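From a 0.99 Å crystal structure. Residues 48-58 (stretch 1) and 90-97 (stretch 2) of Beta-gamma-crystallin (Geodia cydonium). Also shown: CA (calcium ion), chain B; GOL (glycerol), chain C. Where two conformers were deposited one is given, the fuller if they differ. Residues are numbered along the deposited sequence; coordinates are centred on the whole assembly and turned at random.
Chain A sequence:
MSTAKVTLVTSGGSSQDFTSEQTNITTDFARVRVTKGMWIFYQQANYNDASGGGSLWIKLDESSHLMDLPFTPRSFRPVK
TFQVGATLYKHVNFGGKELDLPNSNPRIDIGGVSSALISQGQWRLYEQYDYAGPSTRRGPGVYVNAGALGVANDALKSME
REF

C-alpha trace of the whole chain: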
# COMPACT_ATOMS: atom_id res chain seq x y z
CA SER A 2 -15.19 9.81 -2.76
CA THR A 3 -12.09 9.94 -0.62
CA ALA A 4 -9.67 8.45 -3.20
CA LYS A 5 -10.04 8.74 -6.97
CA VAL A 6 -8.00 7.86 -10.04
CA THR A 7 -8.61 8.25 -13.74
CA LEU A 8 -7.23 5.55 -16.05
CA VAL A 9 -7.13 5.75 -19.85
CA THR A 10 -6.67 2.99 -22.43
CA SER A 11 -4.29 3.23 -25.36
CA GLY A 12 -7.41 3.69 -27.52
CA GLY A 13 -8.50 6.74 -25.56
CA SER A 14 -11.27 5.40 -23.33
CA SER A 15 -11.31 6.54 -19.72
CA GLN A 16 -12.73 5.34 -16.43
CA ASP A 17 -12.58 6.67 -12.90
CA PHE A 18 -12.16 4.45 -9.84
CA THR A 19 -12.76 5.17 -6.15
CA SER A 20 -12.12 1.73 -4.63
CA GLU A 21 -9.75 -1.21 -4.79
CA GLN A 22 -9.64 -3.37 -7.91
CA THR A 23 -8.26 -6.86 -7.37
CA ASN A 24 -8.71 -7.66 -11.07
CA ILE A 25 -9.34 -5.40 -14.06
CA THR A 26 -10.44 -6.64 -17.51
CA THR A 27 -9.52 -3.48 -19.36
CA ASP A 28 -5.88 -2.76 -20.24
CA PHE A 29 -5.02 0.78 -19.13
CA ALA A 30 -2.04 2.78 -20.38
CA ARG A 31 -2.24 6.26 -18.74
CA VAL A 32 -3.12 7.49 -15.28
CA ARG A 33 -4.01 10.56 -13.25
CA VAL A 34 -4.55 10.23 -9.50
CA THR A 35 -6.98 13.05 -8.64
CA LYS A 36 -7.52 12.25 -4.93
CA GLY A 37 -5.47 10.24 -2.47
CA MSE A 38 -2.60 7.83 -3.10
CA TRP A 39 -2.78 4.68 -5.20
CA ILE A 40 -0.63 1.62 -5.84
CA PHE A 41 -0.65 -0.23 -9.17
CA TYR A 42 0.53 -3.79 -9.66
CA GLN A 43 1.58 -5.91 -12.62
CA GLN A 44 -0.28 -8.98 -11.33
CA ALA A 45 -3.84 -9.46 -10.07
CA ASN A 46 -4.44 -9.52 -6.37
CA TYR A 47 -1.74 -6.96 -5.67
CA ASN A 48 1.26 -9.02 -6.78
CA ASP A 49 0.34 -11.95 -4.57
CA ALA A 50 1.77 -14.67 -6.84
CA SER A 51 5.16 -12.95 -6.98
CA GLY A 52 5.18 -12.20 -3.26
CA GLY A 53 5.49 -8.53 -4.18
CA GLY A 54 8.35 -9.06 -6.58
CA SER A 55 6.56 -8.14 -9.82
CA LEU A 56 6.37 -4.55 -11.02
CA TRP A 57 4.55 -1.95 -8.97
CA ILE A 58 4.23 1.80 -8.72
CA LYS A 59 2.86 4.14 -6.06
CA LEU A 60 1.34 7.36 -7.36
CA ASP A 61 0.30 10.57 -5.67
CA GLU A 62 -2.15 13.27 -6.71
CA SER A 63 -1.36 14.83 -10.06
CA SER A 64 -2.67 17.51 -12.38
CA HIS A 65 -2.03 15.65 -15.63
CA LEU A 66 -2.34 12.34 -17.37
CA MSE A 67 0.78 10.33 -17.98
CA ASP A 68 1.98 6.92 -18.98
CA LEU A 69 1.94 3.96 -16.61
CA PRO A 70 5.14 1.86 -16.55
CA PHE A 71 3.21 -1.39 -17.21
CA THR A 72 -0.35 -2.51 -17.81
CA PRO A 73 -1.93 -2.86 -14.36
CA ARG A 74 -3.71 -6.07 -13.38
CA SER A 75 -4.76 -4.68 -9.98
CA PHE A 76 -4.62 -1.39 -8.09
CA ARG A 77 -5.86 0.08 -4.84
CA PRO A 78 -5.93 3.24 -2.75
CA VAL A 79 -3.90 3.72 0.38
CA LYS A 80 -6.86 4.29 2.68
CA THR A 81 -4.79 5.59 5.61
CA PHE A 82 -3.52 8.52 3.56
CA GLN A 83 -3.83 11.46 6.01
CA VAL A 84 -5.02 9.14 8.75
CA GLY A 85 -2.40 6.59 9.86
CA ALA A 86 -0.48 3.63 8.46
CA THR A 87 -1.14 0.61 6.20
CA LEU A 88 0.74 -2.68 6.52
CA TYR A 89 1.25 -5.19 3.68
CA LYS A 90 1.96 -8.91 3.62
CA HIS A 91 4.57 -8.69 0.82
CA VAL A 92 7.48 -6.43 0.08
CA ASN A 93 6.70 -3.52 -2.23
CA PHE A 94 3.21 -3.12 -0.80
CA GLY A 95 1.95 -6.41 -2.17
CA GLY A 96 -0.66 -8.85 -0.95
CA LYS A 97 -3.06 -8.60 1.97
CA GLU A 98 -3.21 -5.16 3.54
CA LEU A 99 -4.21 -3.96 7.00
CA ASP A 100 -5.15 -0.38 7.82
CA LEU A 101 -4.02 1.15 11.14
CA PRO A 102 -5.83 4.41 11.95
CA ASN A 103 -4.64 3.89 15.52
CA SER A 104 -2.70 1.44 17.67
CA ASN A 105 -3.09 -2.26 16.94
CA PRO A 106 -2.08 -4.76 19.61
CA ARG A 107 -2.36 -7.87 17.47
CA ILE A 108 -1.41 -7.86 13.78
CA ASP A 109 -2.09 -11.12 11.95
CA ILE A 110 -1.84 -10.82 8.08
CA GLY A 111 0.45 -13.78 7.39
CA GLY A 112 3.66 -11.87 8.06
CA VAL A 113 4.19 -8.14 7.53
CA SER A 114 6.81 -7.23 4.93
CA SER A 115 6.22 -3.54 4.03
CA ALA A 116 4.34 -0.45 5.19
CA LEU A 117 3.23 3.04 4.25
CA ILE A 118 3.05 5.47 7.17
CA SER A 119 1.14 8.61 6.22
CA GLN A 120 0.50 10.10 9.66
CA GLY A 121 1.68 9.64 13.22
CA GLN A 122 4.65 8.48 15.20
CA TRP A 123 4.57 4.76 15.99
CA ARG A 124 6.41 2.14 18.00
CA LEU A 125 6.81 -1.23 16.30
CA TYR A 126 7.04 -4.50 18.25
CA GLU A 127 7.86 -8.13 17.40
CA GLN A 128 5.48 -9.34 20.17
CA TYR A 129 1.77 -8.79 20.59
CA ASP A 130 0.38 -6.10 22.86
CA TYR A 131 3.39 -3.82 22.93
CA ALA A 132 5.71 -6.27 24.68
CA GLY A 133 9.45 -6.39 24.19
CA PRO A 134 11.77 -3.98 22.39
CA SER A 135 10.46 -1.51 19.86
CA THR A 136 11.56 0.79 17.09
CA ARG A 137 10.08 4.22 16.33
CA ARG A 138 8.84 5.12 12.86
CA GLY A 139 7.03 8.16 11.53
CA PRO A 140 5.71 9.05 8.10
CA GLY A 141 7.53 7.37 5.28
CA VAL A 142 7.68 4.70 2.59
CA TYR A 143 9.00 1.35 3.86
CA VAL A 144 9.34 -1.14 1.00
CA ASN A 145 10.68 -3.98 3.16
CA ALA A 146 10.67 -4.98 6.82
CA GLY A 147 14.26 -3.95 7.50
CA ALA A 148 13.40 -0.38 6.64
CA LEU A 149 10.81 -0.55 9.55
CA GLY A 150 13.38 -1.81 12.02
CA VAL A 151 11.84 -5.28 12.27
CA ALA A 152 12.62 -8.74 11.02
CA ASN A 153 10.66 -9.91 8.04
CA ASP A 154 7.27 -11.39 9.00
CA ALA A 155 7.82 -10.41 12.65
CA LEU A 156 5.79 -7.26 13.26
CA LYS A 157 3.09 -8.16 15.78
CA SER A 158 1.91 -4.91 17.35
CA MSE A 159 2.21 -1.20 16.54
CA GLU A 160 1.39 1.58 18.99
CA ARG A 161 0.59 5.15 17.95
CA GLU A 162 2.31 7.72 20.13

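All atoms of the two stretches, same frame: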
# COMPACT_ATOMS: atom_id res chain seq x y z
N ASN A 48 -0.02 -8.34 -6.70
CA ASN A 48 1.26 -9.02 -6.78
C ASN A 48 1.38 -10.16 -5.79
O ASN A 48 2.47 -10.52 -5.33
CB ASN A 48 2.46 -8.08 -6.71
CG ASN A 48 2.64 -7.29 -7.97
OD1 ASN A 48 2.04 -7.57 -9.02
ND2 ASN A 48 3.54 -6.29 -7.92
N ASP A 49 0.24 -10.83 -5.51
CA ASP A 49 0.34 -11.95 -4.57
C ASP A 49 1.21 -13.09 -5.08
O ASP A 49 2.00 -13.65 -4.32
CB ASP A 49 -1.08 -12.46 -4.22
CG ASP A 49 -1.08 -13.37 -3.02
OD1 ASP A 49 -0.48 -12.98 -1.97
OD2 ASP A 49 -1.66 -14.46 -3.11
N ALA A 50 1.06 -13.48 -6.36
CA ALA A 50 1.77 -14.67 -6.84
C ALA A 50 3.26 -14.46 -6.73
O ALA A 50 4.00 -15.42 -6.43
CB ALA A 50 1.35 -14.98 -8.25
N SER A 51 3.75 -13.26 -7.05
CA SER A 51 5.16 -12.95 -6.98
C SER A 51 5.64 -12.58 -5.59
O SER A 51 6.81 -12.18 -5.42
CB SER A 51 5.50 -11.81 -7.93
OG SER A 51 4.84 -10.61 -7.55
N GLY A 52 4.78 -12.62 -4.58
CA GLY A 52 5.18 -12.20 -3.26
C GLY A 52 5.72 -10.78 -3.25
O GLY A 52 6.65 -10.44 -2.53
N GLY A 53 5.10 -9.90 -4.07
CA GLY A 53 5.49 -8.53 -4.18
C GLY A 53 6.62 -8.22 -5.12
O GLY A 53 6.96 -7.06 -5.29
N GLY A 54 7.18 -9.26 -5.77
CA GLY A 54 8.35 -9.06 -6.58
C GLY A 54 8.11 -8.64 -8.02
O GLY A 54 9.09 -8.27 -8.69
N SER A 55 6.89 -8.66 -8.51
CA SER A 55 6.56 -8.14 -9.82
C SER A 55 6.58 -6.60 -9.78
O SER A 55 6.84 -5.98 -8.75
CB SER A 55 5.24 -8.71 -10.32
OG SER A 55 5.34 -10.08 -10.53
N LEU A 56 6.30 -6.00 -10.94
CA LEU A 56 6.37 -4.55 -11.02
C LEU A 56 5.21 -3.91 -10.27
O LEU A 56 4.11 -4.46 -10.16
CB LEU A 56 6.37 -4.08 -12.48
CG LEU A 56 7.49 -4.64 -13.38
CD1 LEU A 56 7.27 -4.20 -14.79
CD2 LEU A 56 8.87 -4.25 -12.86
N TRP A 57 5.48 -2.73 -9.74
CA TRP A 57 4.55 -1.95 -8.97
C TRP A 57 4.91 -0.50 -9.07
O TRP A 57 6.08 -0.16 -9.30
CB TRP A 57 4.58 -2.44 -7.48
CG TRP A 57 5.92 -2.15 -6.87
CD1 TRP A 57 7.05 -2.92 -7.02
CD2 TRP A 57 6.29 -1.00 -6.11
NE1 TRP A 57 8.10 -2.30 -6.38
CE2 TRP A 57 7.67 -1.14 -5.81
CE3 TRP A 57 5.62 0.12 -5.65
CZ2 TRP A 57 8.35 -0.18 -5.07
CZ3 TRP A 57 6.30 1.08 -4.90
CH2 TRP A 57 7.65 0.89 -4.63
N ILE A 58 3.94 0.38 -8.80
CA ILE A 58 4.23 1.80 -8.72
C ILE A 58 3.22 2.45 -7.78
O ILE A 58 2.03 2.15 -7.86
CB ILE A 58 4.28 2.48 -10.10
CG1 ILE A 58 4.72 3.94 -9.96
CG2 ILE A 58 2.95 2.36 -10.84
CD1 ILE A 58 5.11 4.56 -11.28
N LYS A 90 1.39 -7.57 3.44
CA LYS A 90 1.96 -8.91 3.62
C LYS A 90 3.26 -9.08 2.85
O LYS A 90 4.17 -9.75 3.31
CB LYS A 90 0.95 -9.96 3.17
CG LYS A 90 1.43 -11.38 3.36
CD LYS A 90 0.42 -12.41 2.92
CE LYS A 90 0.89 -13.81 3.18
NZ LYS A 90 -0.10 -14.81 2.65
N HIS A 91 3.38 -8.50 1.65
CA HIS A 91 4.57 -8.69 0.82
C HIS A 91 5.40 -7.40 0.78
O HIS A 91 4.90 -6.31 1.09
CB HIS A 91 4.20 -9.10 -0.57
CG HIS A 91 3.42 -10.34 -0.66
ND1 HIS A 91 3.68 -11.44 0.11
CD2 HIS A 91 2.34 -10.62 -1.40
CE1 HIS A 91 2.80 -12.38 -0.18
NE2 HIS A 91 1.97 -11.93 -1.10
N VAL A 92 6.65 -7.58 0.41
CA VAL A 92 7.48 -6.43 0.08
C VAL A 92 6.78 -5.62 -1.02
O VAL A 92 5.90 -6.10 -1.74
CB VAL A 92 8.89 -6.82 -0.35
CG1 VAL A 92 9.66 -7.50 0.78
CG2 VAL A 92 8.90 -7.69 -1.63
N ASN A 93 7.18 -4.35 -1.14
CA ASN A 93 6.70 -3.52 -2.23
C ASN A 93 5.17 -3.43 -2.24
O ASN A 93 4.51 -3.35 -3.25
CB ASN A 93 7.18 -3.99 -3.58
CG ASN A 93 8.71 -4.03 -3.66
OD1 ASN A 93 9.39 -3.25 -3.02
ND2 ASN A 93 9.20 -5.00 -4.42
N PHE A 94 4.61 -3.42 -1.02
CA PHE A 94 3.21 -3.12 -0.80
C PHE A 94 2.31 -4.14 -1.43
O PHE A 94 1.14 -3.84 -1.78
CB PHE A 94 2.85 -1.68 -1.20
CG PHE A 94 3.94 -0.74 -0.79
CD1 PHE A 94 4.29 -0.61 0.56
CD2 PHE A 94 4.68 -0.03 -1.71
CE1 PHE A 94 5.36 0.15 0.94
CE2 PHE A 94 5.74 0.73 -1.33
CZ PHE A 94 6.09 0.82 0.02
N GLY A 95 2.77 -5.39 -1.57
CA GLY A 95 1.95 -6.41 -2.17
C GLY A 95 1.12 -7.18 -1.17
O GLY A 95 1.35 -7.19 0.02
N GLY A 96 0.11 -7.89 -1.72
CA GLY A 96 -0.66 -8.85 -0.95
C GLY A 96 -1.63 -8.22 0.02
O GLY A 96 -2.01 -7.05 -0.07
N LYS A 97 -2.06 -9.03 0.99
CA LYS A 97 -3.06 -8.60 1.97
C LYS A 97 -2.59 -7.36 2.68
O LYS A 97 -1.45 -7.28 3.14
CB LYS A 97 -3.25 -9.74 2.96
CG LYS A 97 -4.38 -9.51 3.95
CD LYS A 97 -4.78 -10.69 4.76
CE LYS A 97 -5.68 -11.71 4.10
NZ LYS A 97 -6.69 -12.18 5.11
CA CA B . 5.44 -11.34 4.36
C1 GOL C . 7.42 -13.40 2.50
O1 GOL C . 7.44 -12.73 3.78
C2 GOL C . 6.79 -12.47 1.46
O2 GOL C . 5.61 -11.94 2.01
C3 GOL C . 7.77 -11.35 1.13
O3 GOL C . 7.24 -10.41 0.20
O HOH W 1 4.51 -5.48 -5.30
O HOH W 2 -1.85 -11.83 0.28
O HOH W 3 0.28 -14.81 -0.09
O HOH W 4 4.23 -13.35 4.46

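The contact between the two stretches, which buries 471 Å² in total, is built round Trp57, Asn93 and His91, whose CA-to-CB bonds all point toward the opposing stretch. Trp57 (chi1 p) lays one indole face beneath Asn93, whose CB sits 3.5 Å from the centroid of the five-membered ring, close to its normal. Phe94 turns its ring edge toward the six-membered ring, with Phe94 CE2 3.6 Å from Trp57 CZ3 and the planes at 81°, so the broad indole serves two neighbours at once. Asn93 adds a polar tie: its ND2 donates to Gly53 O at 3.2 Å. A water reinforces this join, donating to both Gly53 O and Asn93 O while accepting from Asn48 ND2.

His91 uses both ring nitrogens. NE2 donates to Asp49 OD1 (2.8 Å), and ND1 donates to O2 of the glycerol (2.8 Å), which also ligates the calcium. Gly52 CA packs over the imidazole face, 3.6 Å from the ring centroid. Glycine suits the tight turn here: Gly52 has positive phi, and at Gly53 an ideal CB would lie 2.2 Å from Val92 O and 3.0 Å from His91 CB. Without that CB, Gly53 CA approaches Val92 O to 3.5 Å in a CA-H...O contact.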